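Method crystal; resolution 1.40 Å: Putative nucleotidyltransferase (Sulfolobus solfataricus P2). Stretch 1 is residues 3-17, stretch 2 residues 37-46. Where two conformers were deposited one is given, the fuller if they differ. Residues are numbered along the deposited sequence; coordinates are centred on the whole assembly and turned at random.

Stretch 1 3-17: GKGKSAIESQIRMLK
Stretch 2 37-46: YIFGSRARGD

Stretch 1 opens with G3 at phi/psi -72/-20°, followed by extended K4 and G5, and then forms a helix from K6 that runs through K17 and beyond, with G5 at the N-cap position. Stretch 2 enters as a β-strand through Y37 and I38, passes G40 at a second N-cap position (phi/psi 77/-162°), makes a short helix from S41 to R44, and leaves it at G45, whose positive phi (118/-13°) would jam a CB against the preceding carbonyl. The two stretches run in opposite directions: CA of K4 lies 9.1 Å from CA of G45, CA of Q12 7.2 Å from CA of R42, and CA of L16 8.8 Å from CA of I38. Together they bury 362 Å², and R42 contributes the largest share.

Along stretch 1, K4 (phi/psi -107/134°) makes the first contact. Its CA-to-CB bond points toward stretch 2, and its side chain, in the mmtt rotamer, carries K4 NZ to within 2.7 Å of G45 O, a hydrogen bond from the ammonium group to a carbonyl at the exit of the short helix. Just beyond this carbonyl, D46 turns its side chain back to R44 in a salt bridge, with R44 NE 2.9 Å from D46 OD1.

The next turns of the helix build the site for R42. S11, at chi1 76° (p), donates from S11 OG to A8 O at 2.7 Å, a bond that folds the hydroxyl against its own helix. The same oxygen accepts from both terminal nitrogens of the guanidinium, R42 NH1 to S11 OG at 3.1 Å and R42 NH2 to S11 OG at 3.2 Å. R42 reaches it with chi1 -67° (m), chi2 -177° and chi3 180° extended, and chi4 -77° turning the guanidinium.

Q12 (chi1 -171°, chi2 73°, chi3 -16°) starts sideways, but its end bends nearer and bonds R42 twice. R42 NH1 donates to Q12 OE1 at 2.9 Å, near the guanidinium plane, while Q12 NE2 donates to R42 O at 3.0 Å. The carboxamide thus serves as acceptor for the side chain and donor to the backbone of one residue, fixing both ends of the arginine.

M15, a selenomethionine (chi1 -69°, chi2 -100°, chi3 68°), lays its aliphatic portion over one face of the guanidinium, with M15 CG 3.7 Å from R42 NE; its end then leads away. One residue on, L16 (chi1 -72°, chi2 166°) closes the contact against the strand. L16 CD2 meets I38 CG1 at 4.2 Å, an apolar pairing; the CA-to-CB bond of I38 (chi1 -54°, chi2 -51°) points toward stretch 1.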

ATOM      1  N   GLY A   3      13.341  18.043   9.091  1.00 26.21           N
ATOM      2  CA  GLY A   3      11.964  18.444   9.329  1.00 23.09           C
ATOM      3  C   GLY A   3      11.114  17.397  10.033  1.00 21.68           C
ATOM      4  O   GLY A   3      10.057  17.737  10.549  1.00 21.05           O
ATOM      5  N   LYS A   4      11.537  16.120  10.007  1.00 21.67           N
ATOM      6  CA  LYS A   4      10.871  15.023  10.716  0.50 22.70           C
ATOM      7  C   LYS A   4      11.751  14.636  11.905  1.00 22.69           C
ATOM      8  O   LYS A   4      12.971  14.479  11.759  1.00 24.84           O
ATOM      9  CB  LYS A   4      10.683  13.812   9.801  0.50 22.81           C
ATOM     10  CG  LYS A   4       9.732  14.041   8.633  0.50 23.31           C
ATOM     11  CD  LYS A   4       8.296  14.091   9.100  0.50 23.46           C
ATOM     12  CE  LYS A   4       7.390  14.485   7.978  0.50 22.48           C
ATOM     13  NZ  LYS A   4       5.988  14.576   8.458  0.50 21.17           N
ATOM     14  N   GLY A   5      11.143  14.475  13.065  1.00 22.71           N
ATOM     15  CA  GLY A   5      11.855  14.098  14.244  1.00 21.77           C
ATOM     16  C   GLY A   5      11.993  12.604  14.306  1.00 20.80           C
ATOM     17  O   GLY A   5      11.463  11.854  13.482  1.00 21.46           O
ATOM     18  N   LYS A   6      12.644  12.177  15.369  1.00 21.38           N
ATOM     19  CA  LYS A   6      12.961  10.772  15.612  1.00 22.43           C
ATOM     20  C   LYS A   6      11.731   9.855  15.670  1.00 19.39           C
ATOM     21  O   LYS A   6      11.731   8.771  15.087  1.00 17.32           O
ATOM     22  CB  LYS A   6      13.767  10.722  16.906  1.00 23.42           C
ATOM     23  CG  LYS A   6      14.425   9.431  17.250  1.00 27.08           C
ATOM     24  CD  LYS A   6      15.414   9.593  18.446  1.00 26.70           C
ATOM     25  CE  LYS A   6      16.680  10.448  18.118  1.00 30.72           C
ATOM     26  NZ  LYS A   6      17.714  10.398  19.223  1.00 32.27           N
ATOM     27  N   SER A   7      10.669  10.314  16.324  1.00 16.25           N
ATOM     28  CA  SER A   7       9.477   9.503  16.496  1.00 16.51           C
ATOM     29  C   SER A   7       8.764   9.314  15.162  1.00 15.77           C
ATOM     30  O   SER A   7       8.357   8.197  14.837  1.00 16.19           O
ATOM     31  CB  SER A   7       8.538  10.111  17.543  1.00 16.35           C
ATOM     32  OG  SER A   7       7.423   9.285  17.737  1.00 18.84           O
ATOM     33  N   ALA A   8       8.673  10.383  14.364  1.00 16.04           N
ATOM     34  CA  ALA A   8       8.032  10.311  13.043  1.00 15.62           C
ATOM     35  C   ALA A   8       8.821   9.383  12.115  1.00 15.26           C
ATOM     36  O   ALA A   8       8.244   8.508  11.497  1.00 15.80           O
ATOM     37  CB  ALA A   8       7.865  11.719  12.417  1.00 16.24           C
ATOM     38  N   ILE A   9      10.143   9.539  12.086  1.00 12.07           N
ATOM     39  CA  ILE A   9      11.014   8.692  11.236  1.00 15.32           C
ATOM     40  C   ILE A   9      10.922   7.212  11.637  1.00 15.54           C
ATOM     41  O   ILE A   9      10.774   6.361  10.759  1.00 16.16           O
ATOM     42  CB  ILE A   9      12.471   9.209  11.195  1.00 15.74           C
ATOM     43  CG1 ILE A   9      12.537  10.575  10.498  1.00 18.06           C
ATOM     44  CG2 ILE A   9      13.410   8.196  10.500  1.00 15.33           C
ATOM     45  CD1 ILE A   9      12.124  10.584   9.008  1.00 21.47           C
ATOM     46  N   GLU A  10      10.991   6.910  12.945  1.00 16.02           N
ATOM     47  CA  GLU A  10      10.872   5.517  13.416  0.50 16.28           C
ATOM     48  C   GLU A  10       9.517   4.921  13.021  1.00 16.35           C
ATOM     49  O   GLU A  10       9.467   3.751  12.628  1.00 15.43           O
ATOM     50  CB  GLU A  10      11.117   5.386  14.921  0.50 16.88           C
ATOM     51  CG  GLU A  10      12.563   5.637  15.330  0.50 18.05           C
ATOM     52  CD  GLU A  10      12.785   5.752  16.858  0.50 20.05           C
ATOM     53  OE1 GLU A  10      11.877   5.449  17.669  0.50 24.61           O
ATOM     54  OE2 GLU A  10      13.901   6.150  17.237  0.50 24.32           O
ATOM     55  N   SER A  11       8.442   5.722  13.087  1.00 15.40           N
ATOM     56  CA  SER A  11       7.111   5.256  12.691  1.00 14.45           C
ATOM     57  C   SER A  11       7.057   4.996  11.201  1.00 14.26           C
ATOM     58  O   SER A  11       6.376   4.080  10.791  1.00 15.68           O
ATOM     59  CB  SER A  11       5.994   6.218  13.087  1.00 14.33           C
ATOM     60  OG  SER A  11       5.960   7.353  12.223  1.00 13.39           O
ATOM     61  N   GLN A  12       7.754   5.801  10.406  1.00 13.09           N
ATOM     62  CA  GLN A  12       7.777   5.597   8.932  1.00 12.91           C
ATOM     63  C   GLN A  12       8.448   4.255   8.601  1.00 14.80           C
ATOM     64  O   GLN A  12       7.930   3.460   7.818  1.00 13.75           O
ATOM     65  CB  GLN A  12       8.504   6.744   8.218  1.00 13.88           C
ATOM     66  CG  GLN A  12       8.397   6.739   6.668  1.00 15.20           C
ATOM     67  CD  GLN A  12       7.017   7.153   6.138  1.00 12.30           C
ATOM     68  OE1 GLN A  12       6.003   7.181   6.866  1.00 15.48           O
ATOM     69  NE2 GLN A  12       6.982   7.515   4.843  1.00 16.93           N
ATOM     70  N   ILE A  13       9.578   3.983   9.257  1.00 14.97           N
ATOM     71  CA  ILE A  13      10.305   2.732   9.086  1.00 16.35           C
ATOM     72  C   ILE A  13       9.434   1.545   9.494  1.00 14.92           C
ATOM     73  O   ILE A  13       9.253   0.597   8.725  1.00 14.20           O
ATOM     74  CB  ILE A  13      11.653   2.731   9.864  1.00 16.01           C
ATOM     75  CG1 ILE A  13      12.578   3.812   9.300  1.00 18.38           C
ATOM     76  CG2 ILE A  13      12.374   1.397   9.740  1.00 17.60           C
ATOM     77  CD1 ILE A  13      13.793   4.114  10.146  1.00 18.00           C
ATOM     78  N   ARG A  14       8.849   1.615  10.687  1.00 14.96           N
ATOM     79  CA  ARG A  14       7.985   0.565  11.181  1.00 15.48           C
ATOM     80  C   ARG A  14       6.761   0.312  10.282  1.00 13.77           C
ATOM     81  O   ARG A  14       6.412  -0.830   9.981  1.00 12.47           O
ATOM     82  CB  ARG A  14       7.543   0.931  12.607  1.00 17.59           C
ATOM     83  CG  ARG A  14       6.662  -0.024  13.284  1.00 20.36           C
ATOM     84  CD  ARG A  14       6.471   0.347  14.735  1.00 22.04           C
ATOM     85  NE  ARG A  14       5.805   1.646  14.907  1.00 26.15           N
ATOM     86  CZ  ARG A  14       6.331   2.792  15.393  1.00 27.39           C
ATOM     87  NH1 ARG A  14       7.595   2.924  15.806  1.00 27.38           N
ATOM     88  NH2 ARG A  14       5.546   3.857  15.462  1.00 27.64           N
HETATM   89  N   MSE A  15       6.163   1.385   9.775  1.00 13.58           N
HETATM   90  CA  MSE A  15       4.934   1.275   8.953  0.50 15.13           C
HETATM   91  C   MSE A  15       5.235   0.720   7.560  1.00 12.68           C
HETATM   92  O   MSE A  15       4.459  -0.058   7.035  1.00 12.51           O
HETATM   93  CB  MSE A  15       4.175   2.598   8.891  0.50 15.00           C
HETATM   94  CG  MSE A  15       3.528   3.023  10.199  0.50 16.17           C
HETATM   95 SE   MSE A  15       1.653   2.680  10.381  0.60 19.43          SE
HETATM   96  CE  MSE A  15       1.625   0.779  10.447  0.80 18.26           C
ATOM     97  N   LEU A  16       6.377   1.084   7.021  1.00 12.51           N
ATOM     98  CA  LEU A  16       6.802   0.567   5.718  1.00 12.30           C
ATOM     99  C   LEU A  16       7.126  -0.927   5.850  1.00 11.85           C
ATOM    100  O   LEU A  16       6.804  -1.713   4.961  1.00 14.20           O
ATOM    101  CB  LEU A  16       7.979   1.363   5.140  1.00 11.85           C
ATOM    102  CG  LEU A  16       7.647   2.764   4.644  1.00 11.84           C
ATOM    103  CD1 LEU A  16       8.906   3.614   4.406  1.00 16.02           C
ATOM    104  CD2 LEU A  16       6.747   2.807   3.367  1.00 13.56           C
ATOM    105  N   LYS A  17       7.734  -1.323   6.975  1.00 12.01           N
ATOM    106  CA  LYS A  17       8.032  -2.728   7.194  0.50 13.00           C
ATOM    107  C   LYS A  17       6.739  -3.566   7.367  1.00 12.37           C
ATOM    108  O   LYS A  17       6.668  -4.677   6.851  1.00 13.65           O
ATOM    109  CB  LYS A  17       9.053  -2.883   8.303  0.50 12.99           C
ATOM    110  CG  LYS A  17      10.456  -2.370   7.891  0.50 16.77           C
ATOM    111  CD  LYS A  17      11.470  -2.450   9.053  0.50 16.05           C
ATOM    112  CE  LYS A  17      12.874  -1.933   8.714  0.50 17.46           C
ATOM    113  NZ  LYS A  17      13.736  -1.937   9.966  0.50 20.06           N
ATOM    114  N   TYR A  37       1.025   0.595  -4.163  1.00 10.23           N
ATOM    115  CA  TYR A  37       1.452   1.953  -3.870  1.00  9.97           C
ATOM    116  C   TYR A  37       1.156   2.267  -2.392  1.00  8.98           C
ATOM    117  O   TYR A  37       0.223   1.711  -1.778  1.00 12.16           O
ATOM    118  CB  TYR A  37       0.724   2.961  -4.760  1.00 10.59           C
ATOM    119  CG  TYR A  37       1.013   2.848  -6.228  1.00  9.08           C
ATOM    120  CD1 TYR A  37       0.376   1.887  -7.013  1.00  9.30           C
ATOM    121  CD2 TYR A  37       1.942   3.698  -6.849  1.00  8.70           C
ATOM    122  CE1 TYR A  37       0.608   1.820  -8.424  1.00 11.45           C
ATOM    123  CE2 TYR A  37       2.186   3.614  -8.228  1.00  9.96           C
ATOM    124  CZ  TYR A  37       1.543   2.624  -8.980  1.00 11.70           C
ATOM    125  OH  TYR A  37       1.725   2.484 -10.322  1.00 13.18           O
ATOM    126  N   ILE A  38       1.967   3.174  -1.850  1.00  9.34           N
ATOM    127  CA  ILE A  38       1.648   3.862  -0.612  1.00 10.72           C
ATOM    128  C   ILE A  38       0.999   5.194  -1.042  1.00  9.65           C
ATOM    129  O   ILE A  38       1.486   5.873  -1.970  1.00 12.18           O
ATOM    130  CB  ILE A  38       2.877   4.136   0.273  1.00 10.43           C
ATOM    131  CG1 ILE A  38       3.642   2.842   0.528  1.00 11.98           C
ATOM    132  CG2 ILE A  38       2.441   4.855   1.570  1.00 12.04           C
ATOM    133  CD1 ILE A  38       2.801   1.676   1.045  1.00 11.07           C
ATOM    134  N   PHE A  39      -0.159   5.513  -0.480  1.00 11.81           N
ATOM    135  CA  PHE A  39      -0.810   6.790  -0.688  1.00 12.26           C
ATOM    136  C   PHE A  39      -1.023   7.456   0.658  1.00 11.31           C
ATOM    137  O   PHE A  39      -0.543   6.965   1.685  1.00 13.47           O
ATOM    138  CB  PHE A  39      -2.090   6.661  -1.545  1.00 11.40           C
ATOM    139  CG  PHE A  39      -3.268   5.957  -0.880  1.00  9.38           C
ATOM    140  CD1 PHE A  39      -3.375   4.583  -0.896  1.00 11.55           C
ATOM    141  CD2 PHE A  39      -4.319   6.688  -0.352  1.00 11.22           C
ATOM    142  CE1 PHE A  39      -4.488   3.931  -0.297  1.00 10.83           C
ATOM    143  CE2 PHE A  39      -5.443   6.059   0.199  1.00 12.20           C
ATOM    144  CZ  PHE A  39      -5.527   4.684   0.237  1.00 12.15           C
ATOM    145  N   GLY A  40      -1.652   8.618   0.634  1.00 11.60           N
ATOM    146  CA  GLY A  40      -1.937   9.342   1.854  1.00 12.34           C
ATOM    147  C   GLY A  40      -0.731  10.053   2.428  1.00 11.76           C
ATOM    148  O   GLY A  40       0.268  10.256   1.755  1.00 12.51           O
ATOM    149  N   SER A  41      -0.819  10.408   3.708  1.00 10.01           N
ATOM    150  CA  SER A  41       0.196  11.286   4.329  1.00 11.02           C
ATOM    151  C   SER A  41       1.589  10.715   4.379  1.00 12.03           C
ATOM    152  O   SER A  41       2.553  11.479   4.313  1.00 12.12           O
ATOM    153  CB  SER A  41      -0.232  11.740   5.718  1.00 12.77           C
ATOM    154  OG  SER A  41      -0.357  10.660   6.581  1.00 15.38           O
ATOM    155  N   ARG A  42       1.703   9.383   4.506  1.00 11.61           N
ATOM    156  CA  ARG A  42       3.035   8.736   4.506  1.00 13.77           C
ATOM    157  C   ARG A  42       3.692   8.720   3.127  1.00 13.91           C
ATOM    158  O   ARG A  42       4.883   8.533   3.034  1.00 16.22           O
ATOM    159  CB  ARG A  42       3.029   7.364   5.186  1.00 13.51           C
ATOM    160  CG  ARG A  42       2.764   7.463   6.704  1.00 13.60           C
ATOM    161  CD  ARG A  42       2.835   6.125   7.412  1.00 13.26           C
ATOM    162  NE  ARG A  42       2.576   6.287   8.843  1.00 13.08           N
ATOM    163  CZ  ARG A  42       3.453   6.752   9.732  1.00 14.21           C
ATOM    164  NH1 ARG A  42       4.690   7.069   9.422  1.00 12.44           N
ATOM    165  NH2 ARG A  42       3.084   6.891  10.983  1.00 13.47           N
ATOM    166  N   ALA A  43       2.908   8.892   2.066  1.00 13.16           N
ATOM    167  CA  ALA A  43       3.468   9.104   0.721  1.00 13.81           C
ATOM    168  C   ALA A  43       3.789  10.573   0.493  1.00 14.68           C
ATOM    169  O   ALA A  43       4.830  10.890  -0.075  1.00 13.83           O
ATOM    170  CB  ALA A  43       2.505   8.645  -0.360  1.00 13.62           C
ATOM    171  N   ARG A  44       2.909  11.468   0.938  1.00 14.89           N
ATOM    172  CA  ARG A  44       3.069  12.914   0.682  1.00 15.43           C
ATOM    173  C   ARG A  44       4.158  13.579   1.513  1.00 14.58           C
ATOM    174  O   ARG A  44       4.892  14.437   1.031  1.00 14.74           O
ATOM    175  CB  ARG A  44       1.768  13.651   0.933  1.00 16.80           C
ATOM    176  CG  ARG A  44       0.573  13.172   0.129  1.00 18.85           C
ATOM    177  CD  ARG A  44      -0.638  14.017   0.393  1.00 20.87           C
ATOM    178  NE  ARG A  44      -1.137  14.017   1.786  1.00 22.06           N
ATOM    179  CZ  ARG A  44      -2.201  13.353   2.258  1.00 22.89           C
ATOM    180  NH1 ARG A  44      -2.973  12.625   1.479  1.00 25.72           N
ATOM    181  NH2 ARG A  44      -2.542  13.471   3.522  1.00 23.18           N
ATOM    182  N   GLY A  45       4.228  13.176   2.781  1.00 13.62           N
ATOM    183  CA  GLY A  45       5.160  13.751   3.743  1.00 15.63           C
ATOM    184  C   GLY A  45       4.510  14.435   4.923  1.00 16.52           C
ATOM    185  O   GLY A  45       5.210  14.669   5.916  1.00 18.65           O
ATOM    186  N   ASP A  46       3.201  14.699   4.876  1.00 14.98           N
ATOM    187  CA  ASP A  46       2.476  15.426   5.949  1.00 17.25           C
ATOM    188  C   ASP A  46       1.944  14.522   7.067  1.00 17.13           C
ATOM    189  O   ASP A  46       0.875  14.761   7.606  1.00 18.81           O
ATOM    190  CB  ASP A  46       1.358  16.299   5.358  1.00 20.08           C
ATOM    191  CG  ASP A  46       0.303  15.513   4.626  1.00 21.63           C
ATOM    192  OD1 ASP A  46       0.661  14.539   3.978  1.00 21.43           O
ATOM    193  OD2 ASP A  46      -0.889  15.850   4.691  1.00 25.76           O
TER